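Local coordinates for putative host cell surface-exposed lipoprotein (Streptococcus phage TP-J34, PDB 4EQQ), which is the ectodomain of a phage-encoded, probably host-surface lipoprotein that excludes superinfecting phages, with their tape measure protein as its target, at residues E35-L40 with Y46-S51. Residues are numbered along the deposited sequence; the frame is centred on the assembly and turned at random.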
ATOM      1  N   GLU A  35      -5.531  -7.307   7.005  1.00 21.66           N
ATOM      2  CA  GLU A  35      -5.781  -6.551   5.773  1.00 20.95           C
ATOM      3  C   GLU A  35      -5.920  -7.495   4.574  1.00 25.40           C
ATOM      4  O   GLU A  35      -6.856  -7.368   3.776  1.00 25.26           O
ATOM      5  CB  GLU A  35      -4.661  -5.547   5.531  1.00 21.49           C
ATOM      6  CG  GLU A  35      -4.870  -4.287   6.347  1.00 23.64           C
ATOM      7  CD  GLU A  35      -3.728  -3.298   6.290  1.00 25.71           C
ATOM      8  OE1 GLU A  35      -2.557  -3.725   6.137  1.00 23.32           O
ATOM      9  OE2 GLU A  35      -4.002  -2.089   6.464  1.00 21.55           O
ATOM     10  N   LEU A  36      -5.020  -8.476   4.496  1.00 22.89           N
ATOM     11  CA  LEU A  36      -4.990  -9.479   3.432  1.00 21.98           C
ATOM     12  C   LEU A  36      -6.218 -10.387   3.487  1.00 25.19           C
ATOM     13  O   LEU A  36      -6.825 -10.664   2.452  1.00 23.21           O
ATOM     14  CB  LEU A  36      -3.681 -10.287   3.505  1.00 21.80           C
ATOM     15  CG  LEU A  36      -3.520 -11.402   2.456  1.00 25.91           C
ATOM     16  CD1 LEU A  36      -3.563 -10.838   1.018  1.00 24.45           C
ATOM     17  CD2 LEU A  36      -2.248 -12.162   2.694  1.00 28.58           C
ATOM     18  N   ARG A  37      -6.627 -10.780   4.708  1.00 22.98           N
ATOM     19  CA  ARG A  37      -7.795 -11.627   4.936  1.00 22.86           C
ATOM     20  C   ARG A  37      -9.052 -10.964   4.376  1.00 26.94           C
ATOM     21  O   ARG A  37      -9.861 -11.618   3.703  1.00 26.80           O
ATOM     22  CB  ARG A  37      -7.965 -11.896   6.450  1.00 21.59           C
ATOM     23  CG  ARG A  37      -8.949 -13.021   6.767  1.00 26.12           C
ATOM     24  CD  ARG A  37      -9.438 -12.974   8.222  1.00 29.47           C
ATOM     25  NE  ARG A  37      -8.340 -13.059   9.188  1.00 29.54           N
ATOM     26  CZ  ARG A  37      -7.720 -14.183   9.533  1.00 35.38           C
ATOM     27  NH1 ARG A  37      -8.071 -15.340   8.984  1.00 29.49           N
ATOM     28  NH2 ARG A  37      -6.719 -14.153  10.398  1.00 29.14           N
ATOM     29  N   SER A  38      -9.215  -9.667   4.690  1.00 23.62           N
ATOM     30  CA  SER A  38     -10.320  -8.824   4.252  0.99 22.77           C
ATOM     31  C   SER A  38     -10.247  -8.598   2.723  1.00 26.42           C
ATOM     32  O   SER A  38     -11.255  -8.740   2.043  1.00 26.62           O
ATOM     33  CB  SER A  38     -10.301  -7.506   5.012  0.99 26.15           C
ATOM     34  OG  SER A  38     -11.301  -6.631   4.513  0.99 41.90           O
ATOM     35  N   GLN A  39      -9.047  -8.310   2.179  1.00 22.77           N
ATOM     36  CA  GLN A  39      -8.846  -8.103   0.741  1.00 22.05           C
ATOM     37  C   GLN A  39      -9.323  -9.313  -0.098  1.00 26.68           C
ATOM     38  O   GLN A  39     -10.041  -9.128  -1.085  1.00 26.03           O
ATOM     39  CB  GLN A  39      -7.364  -7.818   0.445  1.00 22.67           C
ATOM     40  CG  GLN A  39      -7.052  -7.617  -1.045  1.00 23.70           C
ATOM     41  CD  GLN A  39      -7.527  -6.291  -1.602  1.00 31.88           C
ATOM     42  OE1 GLN A  39      -7.747  -5.327  -0.874  1.00 30.26           O
ATOM     43  NE2 GLN A  39      -7.664  -6.200  -2.918  1.00 24.49           N
ATOM     44  N   LEU A  40      -8.900 -10.540   0.287  1.00 22.70           N
ATOM     45  CA  LEU A  40      -9.257 -11.764  -0.444  1.00 23.06           C
ATOM     46  C   LEU A  40     -10.764 -12.005  -0.509  1.00 27.49           C
ATOM     47  O   LEU A  40     -11.265 -12.502  -1.518  1.00 27.23           O
ATOM     48  CB  LEU A  40      -8.519 -12.999   0.105  1.00 22.46           C
ATOM     49  CG  LEU A  40      -6.988 -13.012  -0.065  1.00 26.09           C
ATOM     50  CD1 LEU A  40      -6.353 -14.063   0.842  1.00 25.30           C
ATOM     51  CD2 LEU A  40      -6.555 -13.238  -1.551  1.00 24.71           C
ATOM     52  N   TYR A  46     -13.195 -14.492  -2.534  1.00 30.84           N
ATOM     53  CA  TYR A  46     -12.938 -15.831  -2.007  1.00 29.12           C
ATOM     54  C   TYR A  46     -13.855 -16.018  -0.800  1.00 30.96           C
ATOM     55  O   TYR A  46     -14.265 -15.029  -0.183  1.00 28.51           O
ATOM     56  CB  TYR A  46     -11.471 -15.976  -1.562  1.00 28.84           C
ATOM     57  CG  TYR A  46     -10.559 -16.230  -2.740  1.00 29.88           C
ATOM     58  CD1 TYR A  46     -10.566 -17.457  -3.397  1.00 31.50           C
ATOM     59  CD2 TYR A  46      -9.746 -15.222  -3.248  1.00 29.15           C
ATOM     60  CE1 TYR A  46      -9.774 -17.683  -4.515  1.00 31.26           C
ATOM     61  CE2 TYR A  46      -8.933 -15.440  -4.357  1.00 29.47           C
ATOM     62  CZ  TYR A  46      -8.967 -16.668  -4.999  1.00 33.12           C
ATOM     63  OH  TYR A  46      -8.186 -16.906  -6.092  1.00 32.90           O
ATOM     64  N   SER A  47     -14.179 -17.272  -0.450  1.00 27.06           N
ATOM     65  CA  SER A  47     -14.974 -17.509   0.754  1.00 26.79           C
ATOM     66  C   SER A  47     -14.111 -17.129   1.974  1.00 29.44           C
ATOM     67  O   SER A  47     -12.882 -17.017   1.855  1.00 29.00           O
ATOM     68  CB  SER A  47     -15.357 -18.985   0.857  1.00 29.05           C
ATOM     69  OG  SER A  47     -14.178 -19.769   0.942  1.00 30.66           O
ATOM     70  N   GLN A  48     -14.729 -16.977   3.143  1.00 25.70           N
ATOM     71  CA  GLN A  48     -13.980 -16.711   4.367  1.00 25.79           C
ATOM     72  C   GLN A  48     -12.976 -17.859   4.651  1.00 29.23           C
ATOM     73  O   GLN A  48     -11.842 -17.594   5.041  1.00 28.35           O
ATOM     74  CB  GLN A  48     -14.930 -16.519   5.568  1.00 26.82           C
ATOM     75  CG  GLN A  48     -14.243 -15.889   6.778  1.00 36.01           C
ATOM     76  CD  GLN A  48     -13.711 -14.499   6.487  1.00 41.31           C
ATOM     77  OE1 GLN A  48     -14.461 -13.580   6.149  1.00 38.03           O
ATOM     78  NE2 GLN A  48     -12.409 -14.316   6.632  1.00 29.02           N
ATOM     79  N   ASP A  49     -13.386 -19.119   4.439  1.00 25.30           N
ATOM     80  CA  ASP A  49     -12.503 -20.263   4.678  1.00 24.32           C
ATOM     81  C   ASP A  49     -11.259 -20.261   3.768  1.00 25.73           C
ATOM     82  O   ASP A  49     -10.174 -20.558   4.251  1.00 25.30           O
ATOM     83  CB  ASP A  49     -13.272 -21.587   4.550  1.00 25.94           C
ATOM     84  CG  ASP A  49     -14.246 -21.861   5.688  1.00 36.43           C
ATOM     85  OD1 ASP A  49     -14.107 -21.232   6.759  1.00 36.86           O
ATOM     86  OD2 ASP A  49     -15.093 -22.748   5.531  1.00 38.77           O
ATOM     87  N   ALA A  50     -11.425 -19.972   2.463  1.00 22.23           N
ATOM     88  CA  ALA A  50     -10.300 -19.937   1.509  1.00 22.02           C
ATOM     89  C   ALA A  50      -9.333 -18.789   1.889  1.00 26.66           C
ATOM     90  O   ALA A  50      -8.117 -18.951   1.810  1.00 27.00           O
ATOM     91  CB  ALA A  50     -10.820 -19.731   0.094  1.00 22.25           C
ATOM     92  N   SER A  51      -9.890 -17.644   2.307  1.00 24.30           N
ATOM     93  CA  SER A  51      -9.096 -16.478   2.708  1.00 24.58           C
ATOM     94  C   SER A  51      -8.337 -16.781   3.995  1.00 26.29           C
ATOM     95  O   SER A  51      -7.143 -16.510   4.055  1.00 24.88           O
ATOM     96  CB  SER A  51      -9.973 -15.241   2.858  1.00 25.69           C
ATOM     97  OG  SER A  51      -9.174 -14.139   3.252  1.00 26.50           O
TER
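S51 meets helix 33-42 through its hydroxyl: OG donates to R37 O at 2.7 Å, arriving in the carbonyl plane on a lone pair, with a C=O...donor angle of 115°. The torsion that sets OG anti to the backbone N (chi1 180°) points it across the gap; the helices approach closely here, with R37 CA and S51 CA 5.5 Å apart. L40 closes over the same hydroxyl, its CB 3.4 Å and its CD1 3.7 Å from S51 OG, so this buried polar atom is held by one bond and walled by aliphatic carbon. The other methyl, L40 CD2, leans on the Y46 ring at CD2 (4.1 Å), the two side chains crossing obliquely. Y46 N donates to L40 O at 3.0 Å, nearly straight (162°) though tilted from the carbonyl plane, and that same oxygen lies at the ring edge. On the solvent side, Q48 bends at chi2 and crosses the R37 chain at about a right angle, bringing NE2 to 3.6 Å from R37 CD. Both polar ends turn to D52, by a salt bridge from R37 NH1 and a hydrogen bond from Q48 NE2. S47 OG accepts from A50 N. Two consecutive helices joined by a short turn, here 33-42 and 48-57, the second N-capped by S47, are consistent with the helix-turn-helix fold of this ectodomain.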